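Local coordinates for extracellular protein containing a SCP domain (Bacillus anthracis, PDB 4IFA), which is of unknown function but is an extracellular protein with an SCP (CAP-superfamily) domain, considered a vaccine candidate linked to virulence, at residues Tyr105-Gln110 / Phe225-Ile230; Ala89-Phe94 / Met221-Asp226; Ser233-Pro238 / Gly310-Leu315; Glu60-Lys65 / Trp82-Asp87. All blocks are in the same frame, centred on the assembly; numbering follows the deposited sequence.

Interaction 1: residues Tyr105-Gln110 / Phe225-Ile230; sequences YVAGEQ and FDLTNI
The Tyr105 ring meets the helix at its rim: Leu227 CD2 lies in the ring plane, at the CE2 corner. Val299, from helix 298-306, and Gln93 are further neighbours of the tyrosine. Tyr105 belongs to strand 100-106 in the seven-stranded antiparallel sheet of the CAP-associated N-terminal part, while Leu227 and Ile230 sit on the long helix 210-234, whose segment 225-230 falls in the SCP family region, so the contact is a buried sheet-to-helix seam between the two parts of the chain. CG of Tyr105 stands anti to the backbone N (chi1 179°), which carries the ring out from the strand toward the helix. Its CE2 is then equally far, 4.0 Å, from both methyls of Leu227, CD1 and CD2, so that the leucine fork lies against one corner of the ring.

Ala107 buries more area than any other residue of the contact, just where the strand has given way to a loop. Its small side chain lets the two backbones approach to 7.4 Å between Ala107 CA and Leu227 CA. Leu227 and Ile230 are three positions apart in the helix and both face Ala107. The side-chain contacts are apolar, and Leu302 and Tyr91 add to the walls around Leu227. The isoleucine branches differ in role: CG2 lies 3.9 Å from the Ala107 carbonyl O, whereas CD1 reaches Ala107 CB at 3.8 Å. The packing is tightest between Ala107 CB and Leu227 CD2, 3.5 Å apart.

Interaction 2: residues Ala89-Phe94 / Met221-Asp226; sequences AQYVQF and MQQIFD
Gln223, Tyr91 and Gln93 carry this contact, and their polar ends are chained together. Gln93 NE2 donates to Gln223 OE1 at 2.9 Å, with an N-H...O angle of 157°. The acceptor lies close to the amide plane of Gln93, but the donor stands above the carbonyl plane of Gln223, 70° out of it and off its lone pairs; the two amide planes are 78° apart. The other end of the Gln93 amide is fixed as well: Tyr91 OH donates to Gln93 OE1 at 2.6 Å, in the carbonyl plane. On the helix side, Gln223 NE2 bonds to Glu73, so both amide groups are held against flipping.

Tyr91 also lies across the helix side chains, with its CE1 4.0 Å from Asp226 CB and its OH beside Gln223 CG. A water extends the chain, donating to Tyr91 OH at 2.8 Å and to Asp226 OD2 at 2.7 Å; the same carboxylate oxygen accepts from Asn85 ND2. These polar groups are linked by hydrogen bonds, with Glu73 and Asn85 completing the set, in the interface where helix 210-234 lies against one face of the N-terminal antiparallel sheet.

Interaction 3: residues Ser233-Pro238 / Gly310-Leu315; sequences SRHNLP and GHRKNL
A Schellman motif closes the long helix 210-234, whose end falls in the SCP family region, and the turn it makes brings His235 and Leu237 up to helix 309-315, where they meet Arg312 and Leu315. Asn236 is the C-prime residue, with positive phi (58°); its N bonds to Ser233 O at 3.1 Å, and Leu237 N returns to Arg232 O. With the helix ended this way, His235 and Leu237 both turn toward the second helix.

The closer of the two meetings is between His235 and Arg312. From helix 309-315 the arginine runs out fully extended from CG to NE, its CG anti to the backbone N (chi1 -178°), and this reach brings NH2 to 3.6 Å from His235 CE1. The imidazole and guanidinium planes are nearly perpendicular, 85° apart. The guanidinium is held by other partners: NH1 makes a salt bridge to Asp171 and also bonds to the carbonyl O of Leu306. Asp171, on strand 164-171, ties this corner of the SCP family region to the N-terminal sheet.

Leu237 approaches the end of the helix instead. Arg232 bridges the two segments there, giving NE to Pro238 O and NH1 to Leu315 O, while the Leu315 side chain packs inward on Thr228 and Leu302. The Leu237 methyl CD1 comes to rest 4.4 Å from that same carbonyl, Leu315 O.

Interaction 4: residues Glu60-Lys65 / Trp82-Asp87; sequences ENLLAK and WVYNQD
Tyr84 OH, which meets Leu62 CG at 4.1 Å, hydrogen-bonds to the carbonyl O of Gly67, just past the helix, and lies in the plane of the Trp82 ring, at its edge. The hydroxyl is thereby tied to the chain that follows helix 59-66, and the phenol ring is kept alongside the leucine. Trp66 meets the same ring edge-to-face.

The rest of the contact is apolar. Leu62 points at the strand, with CG anti to the backbone N (chi1 177°), and it runs side by side with Trp82 and Tyr84, antiparallel to both. Its CD2 comes obliquely to the six-membered part of the indole, 3.6 Å from Trp82 CE3. Leu63, at the margin of the contact, adds a looser touch, its CD1 4.3 Å from Trp82 CZ3. Away from the strand, Lys65 NZ is held by Asn61 OD1 at 3.0 Å, on a carbonyl lone pair, and by the carboxylate of Asp49.

Trp82 and Tyr84, two apart in the strand, face the helix, while Val83 between them turns the other way. Leu62 reaches beyond the strand to Phe94 and Val96 on the neighbouring one. The helix and strand segments run almost parallel, at 16°, with their axes 11.9 Å apart. This is the layered alpha/beta packing of a short amphipathic helix laid along one face of an antiparallel sheet, here in the CAP-associated N-terminal part.

Overall arrangement
Interactions 2, 1 and 3 follow one another along helix 210-234, the first two sharing Phe225 and Asp226. These two, with centres only 5 Å apart, set neighbouring strands of the N-terminal sheet against it and are joined by the backbone hydrogen bond Tyr105 N to Gln93 O (2.8 Å). Interaction 3 lies about 13 Å from interaction 1 between centres, at the helix end; Thr228 CG2 touches Leu315 CD2 at 3.8 Å. Interaction 4 covers the opposite face of the sheet, its centre about 12 Å from that of interaction 2, where Asn85 ND2 reaches Asp226 OD2 at 2.8 Å; it does not touch interaction 3, about 28 Å away between centres. A 1,2-ethanediol, probably from crystallisation, lies near Trp82; no active site is established.

Interaction 1: residues Tyr105-Gln110 / Phe225-Ile230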
# COMPACT_ATOMS: atom_id res chain seq x y z
N TYR A 105 -8.09 -0.72 -1.99
CA TYR A 105 -6.84 -1.30 -2.42
C TYR A 105 -6.94 -2.82 -2.29
O TYR A 105 -7.19 -3.36 -1.21
CB TYR A 105 -5.65 -0.79 -1.60
CG TYR A 105 -4.35 -1.41 -2.04
CD1 TYR A 105 -3.84 -1.11 -3.28
CD2 TYR A 105 -3.64 -2.31 -1.24
CE1 TYR A 105 -2.66 -1.67 -3.75
CE2 TYR A 105 -2.45 -2.90 -1.73
CZ TYR A 105 -1.99 -2.56 -2.97
OH TYR A 105 -0.77 -3.08 -3.46
N VAL A 106 -6.70 -3.50 -3.42
CA VAL A 106 -6.71 -4.95 -3.55
C VAL A 106 -5.31 -5.50 -3.61
O VAL A 106 -4.52 -5.06 -4.45
CB VAL A 106 -7.47 -5.37 -4.85
CG1 VAL A 106 -7.37 -6.89 -5.04
CG2 VAL A 106 -8.92 -4.90 -4.79
N ALA A 107 -4.98 -6.44 -2.71
CA ALA A 107 -3.69 -7.15 -2.75
C ALA A 107 -3.83 -8.66 -2.80
O ALA A 107 -2.89 -9.35 -3.17
CB ALA A 107 -2.87 -6.75 -1.50
N GLY A 108 -4.96 -9.23 -2.41
CA GLY A 108 -5.11 -10.67 -2.39
C GLY A 108 -5.09 -11.28 -3.78
O GLY A 108 -5.80 -10.80 -4.68
N GLU A 109 -4.30 -12.33 -3.93
CA GLU A 109 -4.12 -12.98 -5.21
C GLU A 109 -5.40 -13.48 -5.84
O GLU A 109 -5.50 -13.52 -7.08
CB GLU A 109 -3.11 -14.13 -5.09
CG GLU A 109 -2.76 -14.77 -6.43
CD GLU A 109 -1.54 -15.71 -6.41
OE1 GLU A 109 -1.59 -16.75 -7.11
OE2 GLU A 109 -0.52 -15.39 -5.75
N GLN A 110 -6.39 -13.83 -5.02
CA GLN A 110 -7.63 -14.39 -5.51
C GLN A 110 -8.75 -13.38 -5.66
O GLN A 110 -9.87 -13.75 -6.10
CB GLN A 110 -8.09 -15.54 -4.60
CG GLN A 110 -7.12 -16.71 -4.57
CD GLN A 110 -6.76 -17.24 -5.94
OE1 GLN A 110 -7.63 -17.44 -6.80
NE2 GLN A 110 -5.47 -17.47 -6.18
N PHE A 225 3.04 -3.98 7.24
CA PHE A 225 3.31 -5.33 7.75
C PHE A 225 2.56 -6.43 7.01
O PHE A 225 3.17 -7.37 6.48
CB PHE A 225 3.06 -5.39 9.25
CG PHE A 225 3.18 -6.75 9.83
CD1 PHE A 225 4.44 -7.31 10.10
CD2 PHE A 225 2.06 -7.51 10.09
CE1 PHE A 225 4.55 -8.60 10.63
CE2 PHE A 225 2.19 -8.79 10.62
CZ PHE A 225 3.43 -9.33 10.89
N ASP A 226 1.26 -6.32 6.94
CA ASP A 226 0.46 -7.34 6.27
C ASP A 226 0.81 -7.45 4.78
O ASP A 226 0.89 -8.56 4.24
CB ASP A 226 -1.02 -7.04 6.40
CG ASP A 226 -1.57 -7.28 7.77
OD1 ASP A 226 -1.04 -8.13 8.51
OD2 ASP A 226 -2.61 -6.66 8.13
N LEU A 227 1.00 -6.32 4.11
CA LEU A 227 1.26 -6.34 2.68
C LEU A 227 2.67 -6.87 2.41
O LEU A 227 2.92 -7.41 1.35
CB LEU A 227 1.00 -4.94 2.10
CG LEU A 227 -0.44 -4.46 2.18
CD1 LEU A 227 -0.49 -2.96 1.79
CD2 LEU A 227 -1.29 -5.31 1.24
N THR A 228 3.58 -6.71 3.38
CA THR A 228 4.93 -7.32 3.24
C THR A 228 4.75 -8.84 3.31
O THR A 228 5.43 -9.54 2.56
CB THR A 228 5.91 -6.83 4.33
OG1 THR A 228 6.16 -5.43 4.09
CG2 THR A 228 7.25 -7.52 4.24
N ASN A 229 3.89 -9.35 4.18
CA ASN A 229 3.67 -10.79 4.26
C ASN A 229 2.99 -11.32 2.98
O ASN A 229 3.24 -12.46 2.59
CB ASN A 229 2.98 -11.21 5.53
CG ASN A 229 3.93 -11.29 6.69
OD1 ASN A 229 5.10 -11.63 6.49
ND2 ASN A 229 3.46 -11.02 7.90
N ILE A 230 2.17 -10.51 2.31
CA ILE A 230 1.62 -10.90 1.00
C ILE A 230 2.76 -11.07 -0.02
O ILE A 230 2.78 -12.03 -0.79
CB ILE A 230 0.55 -9.91 0.54
CG1 ILE A 230 -0.68 -10.14 1.43
CG2 ILE A 230 0.24 -10.05 -0.95
CD1 ILE A 230 -1.83 -9.26 1.14

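Interaction 2: residues Ala89-Phe94 / Met221-Asp226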
# COMPACT_ATOMS: atom_id res chain seq x y z
N ALA A 89 -5.02 -14.32 0.95
CA ALA A 89 -5.40 -14.55 -0.46
C ALA A 89 -6.55 -13.66 -0.92
O ALA A 89 -6.80 -13.51 -2.12
CB ALA A 89 -5.79 -16.02 -0.66
N GLN A 90 -7.28 -13.09 0.05
CA GLN A 90 -8.48 -12.25 -0.19
C GLN A 90 -8.31 -10.79 0.27
O GLN A 90 -9.27 -10.03 0.44
CB GLN A 90 -9.72 -12.88 0.48
CG GLN A 90 -9.98 -14.31 0.10
CD GLN A 90 -10.37 -14.52 -1.34
OE1 GLN A 90 -10.80 -13.59 -2.03
NE2 GLN A 90 -10.25 -15.76 -1.80
N TYR A 91 -7.07 -10.37 0.51
CA TYR A 91 -6.82 -9.06 1.14
C TYR A 91 -7.36 -7.93 0.34
O TYR A 91 -7.05 -7.77 -0.86
CB TYR A 91 -5.30 -8.84 1.37
CG TYR A 91 -4.95 -7.59 2.15
CD1 TYR A 91 -4.55 -7.68 3.45
CD2 TYR A 91 -5.10 -6.33 1.59
CE1 TYR A 91 -4.28 -6.54 4.21
CE2 TYR A 91 -4.86 -5.17 2.33
CZ TYR A 91 -4.46 -5.29 3.64
OH TYR A 91 -4.17 -4.16 4.39
N VAL A 92 -8.21 -7.13 1.00
CA VAL A 92 -8.70 -5.90 0.44
C VAL A 92 -8.96 -4.93 1.60
O VAL A 92 -9.24 -5.34 2.74
CB VAL A 92 -9.99 -6.09 -0.39
CG1 VAL A 92 -11.09 -6.71 0.40
CG2 VAL A 92 -10.46 -4.76 -1.02
N GLN A 93 -8.77 -3.65 1.30
CA GLN A 93 -9.13 -2.58 2.26
C GLN A 93 -9.89 -1.53 1.49
O GLN A 93 -9.56 -1.17 0.35
CB GLN A 93 -7.87 -2.01 2.94
CG GLN A 93 -6.81 -1.48 2.00
CD GLN A 93 -5.52 -1.06 2.72
OE1 GLN A 93 -4.95 -1.86 3.45
NE2 GLN A 93 -5.06 0.18 2.49
N PHE A 94 -11.01 -1.10 2.07
CA PHE A 94 -11.94 -0.11 1.47
C PHE A 94 -11.86 1.19 2.25
O PHE A 94 -11.75 1.18 3.47
CB PHE A 94 -13.40 -0.60 1.54
CG PHE A 94 -13.70 -1.85 0.76
CD1 PHE A 94 -14.20 -1.78 -0.54
CD2 PHE A 94 -13.50 -3.11 1.31
CE1 PHE A 94 -14.52 -2.92 -1.26
CE2 PHE A 94 -13.82 -4.27 0.59
CZ PHE A 94 -14.33 -4.17 -0.70
N MSE A 221 1.54 1.52 9.50
CA MSE A 221 2.44 0.48 10.00
C MSE A 221 1.87 -0.93 9.83
O MSE A 221 2.57 -1.84 9.35
CB MSE A 221 2.72 0.73 11.50
CG MSE A 221 3.61 1.92 11.72
SE MSE A 221 3.49 2.74 13.49
CE MSE A 221 3.80 1.08 14.53
N GLN A 222 0.63 -1.15 10.23
CA GLN A 222 0.04 -2.48 10.10
C GLN A 222 -0.21 -2.86 8.65
O GLN A 222 0.00 -3.99 8.24
CB GLN A 222 -1.25 -2.62 10.91
CG GLN A 222 -1.78 -4.03 10.86
CD GLN A 222 -0.90 -5.03 11.56
OE1 GLN A 222 -0.29 -4.72 12.59
NE2 GLN A 222 -0.85 -6.24 11.03
N GLN A 223 -0.63 -1.91 7.83
CA GLN A 223 -0.82 -2.20 6.39
C GLN A 223 0.51 -2.62 5.76
O GLN A 223 0.58 -3.60 5.03
CB GLN A 223 -1.43 -1.03 5.63
CG GLN A 223 -2.84 -0.70 6.10
CD GLN A 223 -3.37 0.51 5.45
OE1 GLN A 223 -2.98 0.93 4.37
NE2 GLN A 223 -4.38 1.08 6.10
N ILE A 224 1.59 -1.88 6.04
CA ILE A 224 2.88 -2.28 5.49
C ILE A 224 3.22 -3.69 5.96
O ILE A 224 3.77 -4.49 5.19
CB ILE A 224 4.00 -1.26 5.86
CG1 ILE A 224 3.82 0.02 5.05
CG2 ILE A 224 5.41 -1.88 5.61
CD1 ILE A 224 4.69 1.21 5.56
N PHE A 225 3.04 -3.98 7.24
CA PHE A 225 3.31 -5.33 7.75
C PHE A 225 2.56 -6.43 7.01
O PHE A 225 3.17 -7.37 6.48
CB PHE A 225 3.06 -5.39 9.25
CG PHE A 225 3.18 -6.75 9.83
CD1 PHE A 225 4.44 -7.31 10.10
CD2 PHE A 225 2.06 -7.51 10.09
CE1 PHE A 225 4.55 -8.60 10.63
CE2 PHE A 225 2.19 -8.79 10.62
CZ PHE A 225 3.43 -9.33 10.89
N ASP A 226 1.26 -6.32 6.94
CA ASP A 226 0.46 -7.34 6.27
C ASP A 226 0.81 -7.45 4.78
O ASP A 226 0.89 -8.56 4.24
CB ASP A 226 -1.02 -7.04 6.40
CG ASP A 226 -1.57 -7.28 7.77
OD1 ASP A 226 -1.04 -8.13 8.51
OD2 ASP A 226 -2.61 -6.66 8.13
O HOH W 1 -3.51 -4.38 7.12

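Interaction 3: residues Ser233-Pro238 / Gly310-Leu315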
# COMPACT_ATOMS: atom_id res chain seq x y z
N SER A 233 4.59 -14.35 0.87
CA SER A 233 3.81 -15.49 0.40
C SER A 233 3.93 -15.68 -1.12
O SER A 233 4.10 -16.80 -1.59
CB SER A 233 2.35 -15.33 0.84
OG SER A 233 1.58 -16.49 0.54
N ARG A 234 3.85 -14.58 -1.86
CA ARG A 234 3.95 -14.59 -3.32
C ARG A 234 5.28 -15.24 -3.77
O ARG A 234 5.33 -15.96 -4.78
CB ARG A 234 3.89 -13.13 -3.79
CG ARG A 234 3.86 -12.91 -5.28
CD ARG A 234 3.95 -11.39 -5.61
NE ARG A 234 2.90 -10.59 -4.91
CZ ARG A 234 3.07 -9.32 -4.49
NH1 ARG A 234 4.24 -8.73 -4.66
NH2 ARG A 234 2.13 -8.63 -3.83
N HIS A 235 6.33 -14.94 -3.01
CA HIS A 235 7.72 -15.41 -3.27
C HIS A 235 8.09 -16.68 -2.51
O HIS A 235 9.28 -17.08 -2.48
CB HIS A 235 8.68 -14.26 -3.00
CG HIS A 235 8.57 -13.16 -4.01
ND1 HIS A 235 9.41 -13.08 -5.10
CD2 HIS A 235 7.68 -12.14 -4.14
CE1 HIS A 235 9.05 -12.04 -5.84
NE2 HIS A 235 7.99 -11.47 -5.30
N ASN A 236 7.10 -17.37 -1.96
CA ASN A 236 7.32 -18.68 -1.31
C ASN A 236 8.31 -18.62 -0.17
O ASN A 236 9.15 -19.51 0.01
CB ASN A 236 7.72 -19.71 -2.37
CG ASN A 236 6.68 -19.84 -3.45
OD1 ASN A 236 5.50 -20.09 -3.17
ND2 ASN A 236 7.08 -19.61 -4.69
N LEU A 237 8.20 -17.57 0.61
CA LEU A 237 9.05 -17.32 1.77
C LEU A 237 8.22 -17.42 3.04
O LEU A 237 7.02 -17.14 3.02
CB LEU A 237 9.64 -15.90 1.70
CG LEU A 237 10.66 -15.69 0.57
CD1 LEU A 237 10.94 -14.21 0.31
CD2 LEU A 237 11.96 -16.44 0.89
N PRO A 238 8.87 -17.76 4.16
CA PRO A 238 8.13 -17.78 5.39
C PRO A 238 7.68 -16.38 5.77
O PRO A 238 8.36 -15.40 5.48
CB PRO A 238 9.14 -18.28 6.42
CG PRO A 238 10.20 -18.94 5.63
CD PRO A 238 10.25 -18.23 4.32
N GLY A 310 17.78 -2.73 -3.85
CA GLY A 310 18.33 -2.83 -2.51
C GLY A 310 17.29 -3.08 -1.45
O GLY A 310 17.51 -3.84 -0.47
N HIS A 311 16.16 -2.43 -1.60
CA HIS A 311 15.09 -2.57 -0.63
C HIS A 311 14.41 -3.93 -0.77
O HIS A 311 13.99 -4.58 0.20
CB HIS A 311 14.07 -1.45 -0.81
CG HIS A 311 14.66 -0.08 -0.65
ND1 HIS A 311 15.28 0.59 -1.68
CD2 HIS A 311 14.70 0.74 0.42
CE1 HIS A 311 15.70 1.77 -1.24
NE2 HIS A 311 15.33 1.89 0.03
N ARG A 312 14.23 -4.35 -2.02
CA ARG A 312 13.67 -5.67 -2.35
C ARG A 312 14.46 -6.80 -1.73
O ARG A 312 13.90 -7.80 -1.29
CB ARG A 312 13.60 -5.81 -3.88
CG ARG A 312 12.99 -7.09 -4.41
CD ARG A 312 13.22 -7.11 -5.93
NE ARG A 312 12.55 -8.23 -6.60
CZ ARG A 312 11.25 -8.22 -6.89
NH1 ARG A 312 10.47 -7.19 -6.55
NH2 ARG A 312 10.70 -9.26 -7.50
N LYS A 313 15.79 -6.66 -1.70
CA LYS A 313 16.64 -7.67 -1.06
C LYS A 313 16.19 -7.91 0.39
O LYS A 313 16.15 -9.06 0.82
CB LYS A 313 18.15 -7.32 -1.15
CG LYS A 313 18.69 -7.45 -2.57
CD LYS A 313 20.19 -7.32 -2.73
CE LYS A 313 20.53 -7.26 -4.24
NZ LYS A 313 19.89 -8.35 -5.07
N ASN A 314 15.84 -6.84 1.14
CA ASN A 314 15.41 -7.05 2.52
C ASN A 314 14.03 -7.71 2.57
O ASN A 314 13.82 -8.66 3.33
CB ASN A 314 15.37 -5.74 3.31
CG ASN A 314 16.73 -5.20 3.62
OD1 ASN A 314 17.67 -5.96 3.93
ND2 ASN A 314 16.86 -3.88 3.56
N LEU A 315 13.12 -7.27 1.70
CA LEU A 315 11.80 -7.89 1.64
C LEU A 315 11.85 -9.37 1.41
O LEU A 315 11.07 -10.13 1.97
CB LEU A 315 10.97 -7.27 0.50
CG LEU A 315 10.55 -5.83 0.71
CD1 LEU A 315 9.96 -5.27 -0.60
CD2 LEU A 315 9.53 -5.61 1.83

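Interaction 4: residues Glu60-Lys65 / Trp82-Asp87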
# COMPACT_ATOMS: atom_id res chain seq x y z
N GLU A 60 -23.38 0.66 4.33
CA GLU A 60 -24.30 -0.42 4.64
C GLU A 60 -24.22 -1.57 3.64
O GLU A 60 -24.31 -2.74 4.03
CB GLU A 60 -25.73 0.11 4.68
CG GLU A 60 -26.83 -0.96 4.91
CD GLU A 60 -28.26 -0.43 4.89
OE1 GLU A 60 -28.51 0.78 5.14
OE2 GLU A 60 -29.16 -1.26 4.63
N ASN A 61 -24.08 -1.22 2.35
CA ASN A 61 -23.92 -2.20 1.26
C ASN A 61 -22.59 -2.97 1.44
O ASN A 61 -22.57 -4.20 1.33
CB ASN A 61 -23.99 -1.47 -0.10
CG ASN A 61 -23.89 -2.41 -1.29
OD1 ASN A 61 -24.70 -3.32 -1.47
ND2 ASN A 61 -22.85 -2.19 -2.10
N LEU A 62 -21.53 -2.27 1.81
CA LEU A 62 -20.23 -2.90 2.02
C LEU A 62 -20.34 -3.86 3.19
O LEU A 62 -19.97 -5.03 3.08
CB LEU A 62 -19.16 -1.84 2.26
CG LEU A 62 -17.76 -2.36 2.56
CD1 LEU A 62 -17.20 -3.26 1.40
CD2 LEU A 62 -16.83 -1.20 2.78
N LEU A 63 -20.96 -3.40 4.29
CA LEU A 63 -21.12 -4.26 5.47
C LEU A 63 -21.93 -5.54 5.13
O LEU A 63 -21.59 -6.63 5.56
CB LEU A 63 -21.78 -3.47 6.61
CG LEU A 63 -21.79 -4.09 7.99
CD1 LEU A 63 -20.37 -4.34 8.44
CD2 LEU A 63 -22.49 -3.15 8.92
N ALA A 64 -23.02 -5.39 4.37
CA ALA A 64 -23.84 -6.53 3.95
C ALA A 64 -23.14 -7.56 3.09
O ALA A 64 -23.35 -8.76 3.27
CB ALA A 64 -25.07 -6.01 3.18
N LYS A 65 -22.33 -7.08 2.14
CA LYS A 65 -21.67 -7.92 1.14
C LYS A 65 -20.33 -8.49 1.63
O LYS A 65 -20.00 -9.64 1.29
CB LYS A 65 -21.45 -7.11 -0.15
CG LYS A 65 -22.69 -6.50 -0.84
CD LYS A 65 -23.46 -7.48 -1.62
CE LYS A 65 -24.80 -6.91 -2.14
NZ LYS A 65 -24.70 -5.79 -3.11
N TRP A 82 -11.33 0.42 6.04
CA TRP A 82 -11.99 -0.78 6.57
C TRP A 82 -11.12 -1.90 5.99
O TRP A 82 -11.15 -2.17 4.77
CB TRP A 82 -13.43 -0.88 6.06
CG TRP A 82 -14.43 0.04 6.66
CD1 TRP A 82 -14.23 1.30 7.13
CD2 TRP A 82 -15.83 -0.21 6.73
NE1 TRP A 82 -15.44 1.84 7.56
CE2 TRP A 82 -16.44 0.92 7.32
CE3 TRP A 82 -16.63 -1.30 6.36
CZ2 TRP A 82 -17.82 1.00 7.55
CZ3 TRP A 82 -18.00 -1.23 6.62
CH2 TRP A 82 -18.59 -0.08 7.18
N VAL A 83 -10.40 -2.62 6.85
CA VAL A 83 -9.39 -3.58 6.41
C VAL A 83 -9.89 -5.01 6.58
O VAL A 83 -10.28 -5.40 7.67
CB VAL A 83 -8.12 -3.42 7.25
CG1 VAL A 83 -7.04 -4.38 6.82
CG2 VAL A 83 -7.61 -1.99 7.11
N TYR A 84 -9.82 -5.79 5.51
CA TYR A 84 -10.17 -7.20 5.47
C TYR A 84 -8.88 -8.00 5.23
O TYR A 84 -8.55 -8.33 4.10
CB TYR A 84 -11.20 -7.46 4.36
CG TYR A 84 -12.52 -6.77 4.65
CD1 TYR A 84 -13.56 -7.44 5.27
CD2 TYR A 84 -12.71 -5.43 4.30
CE1 TYR A 84 -14.77 -6.79 5.58
CE2 TYR A 84 -13.90 -4.77 4.60
CZ TYR A 84 -14.93 -5.45 5.20
OH TYR A 84 -16.12 -4.79 5.49
N ASN A 85 -8.20 -8.30 6.33
CA ASN A 85 -6.87 -8.94 6.25
C ASN A 85 -6.79 -10.33 6.85
O ASN A 85 -5.69 -10.86 6.95
CB ASN A 85 -5.83 -8.07 6.97
CG ASN A 85 -6.05 -8.01 8.46
OD1 ASN A 85 -7.15 -8.31 8.92
ND2 ASN A 85 -5.04 -7.63 9.24
N GLN A 86 -7.89 -10.95 7.21
CA GLN A 86 -7.78 -12.25 7.90
C GLN A 86 -7.41 -13.43 6.99
O GLN A 86 -6.98 -14.48 7.48
CB GLN A 86 -8.98 -12.51 8.81
CG GLN A 86 -9.11 -11.47 9.96
CD GLN A 86 -7.91 -11.42 10.94
OE1 GLN A 86 -7.60 -12.41 11.62
NE2 GLN A 86 -7.25 -10.25 11.04
N ASP A 87 -7.55 -13.24 5.69
CA ASP A 87 -7.15 -14.22 4.71
C ASP A 87 -6.30 -13.48 3.71
O ASP A 87 -6.81 -12.69 2.89
CB ASP A 87 -8.38 -14.84 4.04
CG ASP A 87 -8.02 -15.87 2.97
OD1 ASP A 87 -6.86 -15.95 2.51
OD2 ASP A 87 -8.97 -16.61 2.59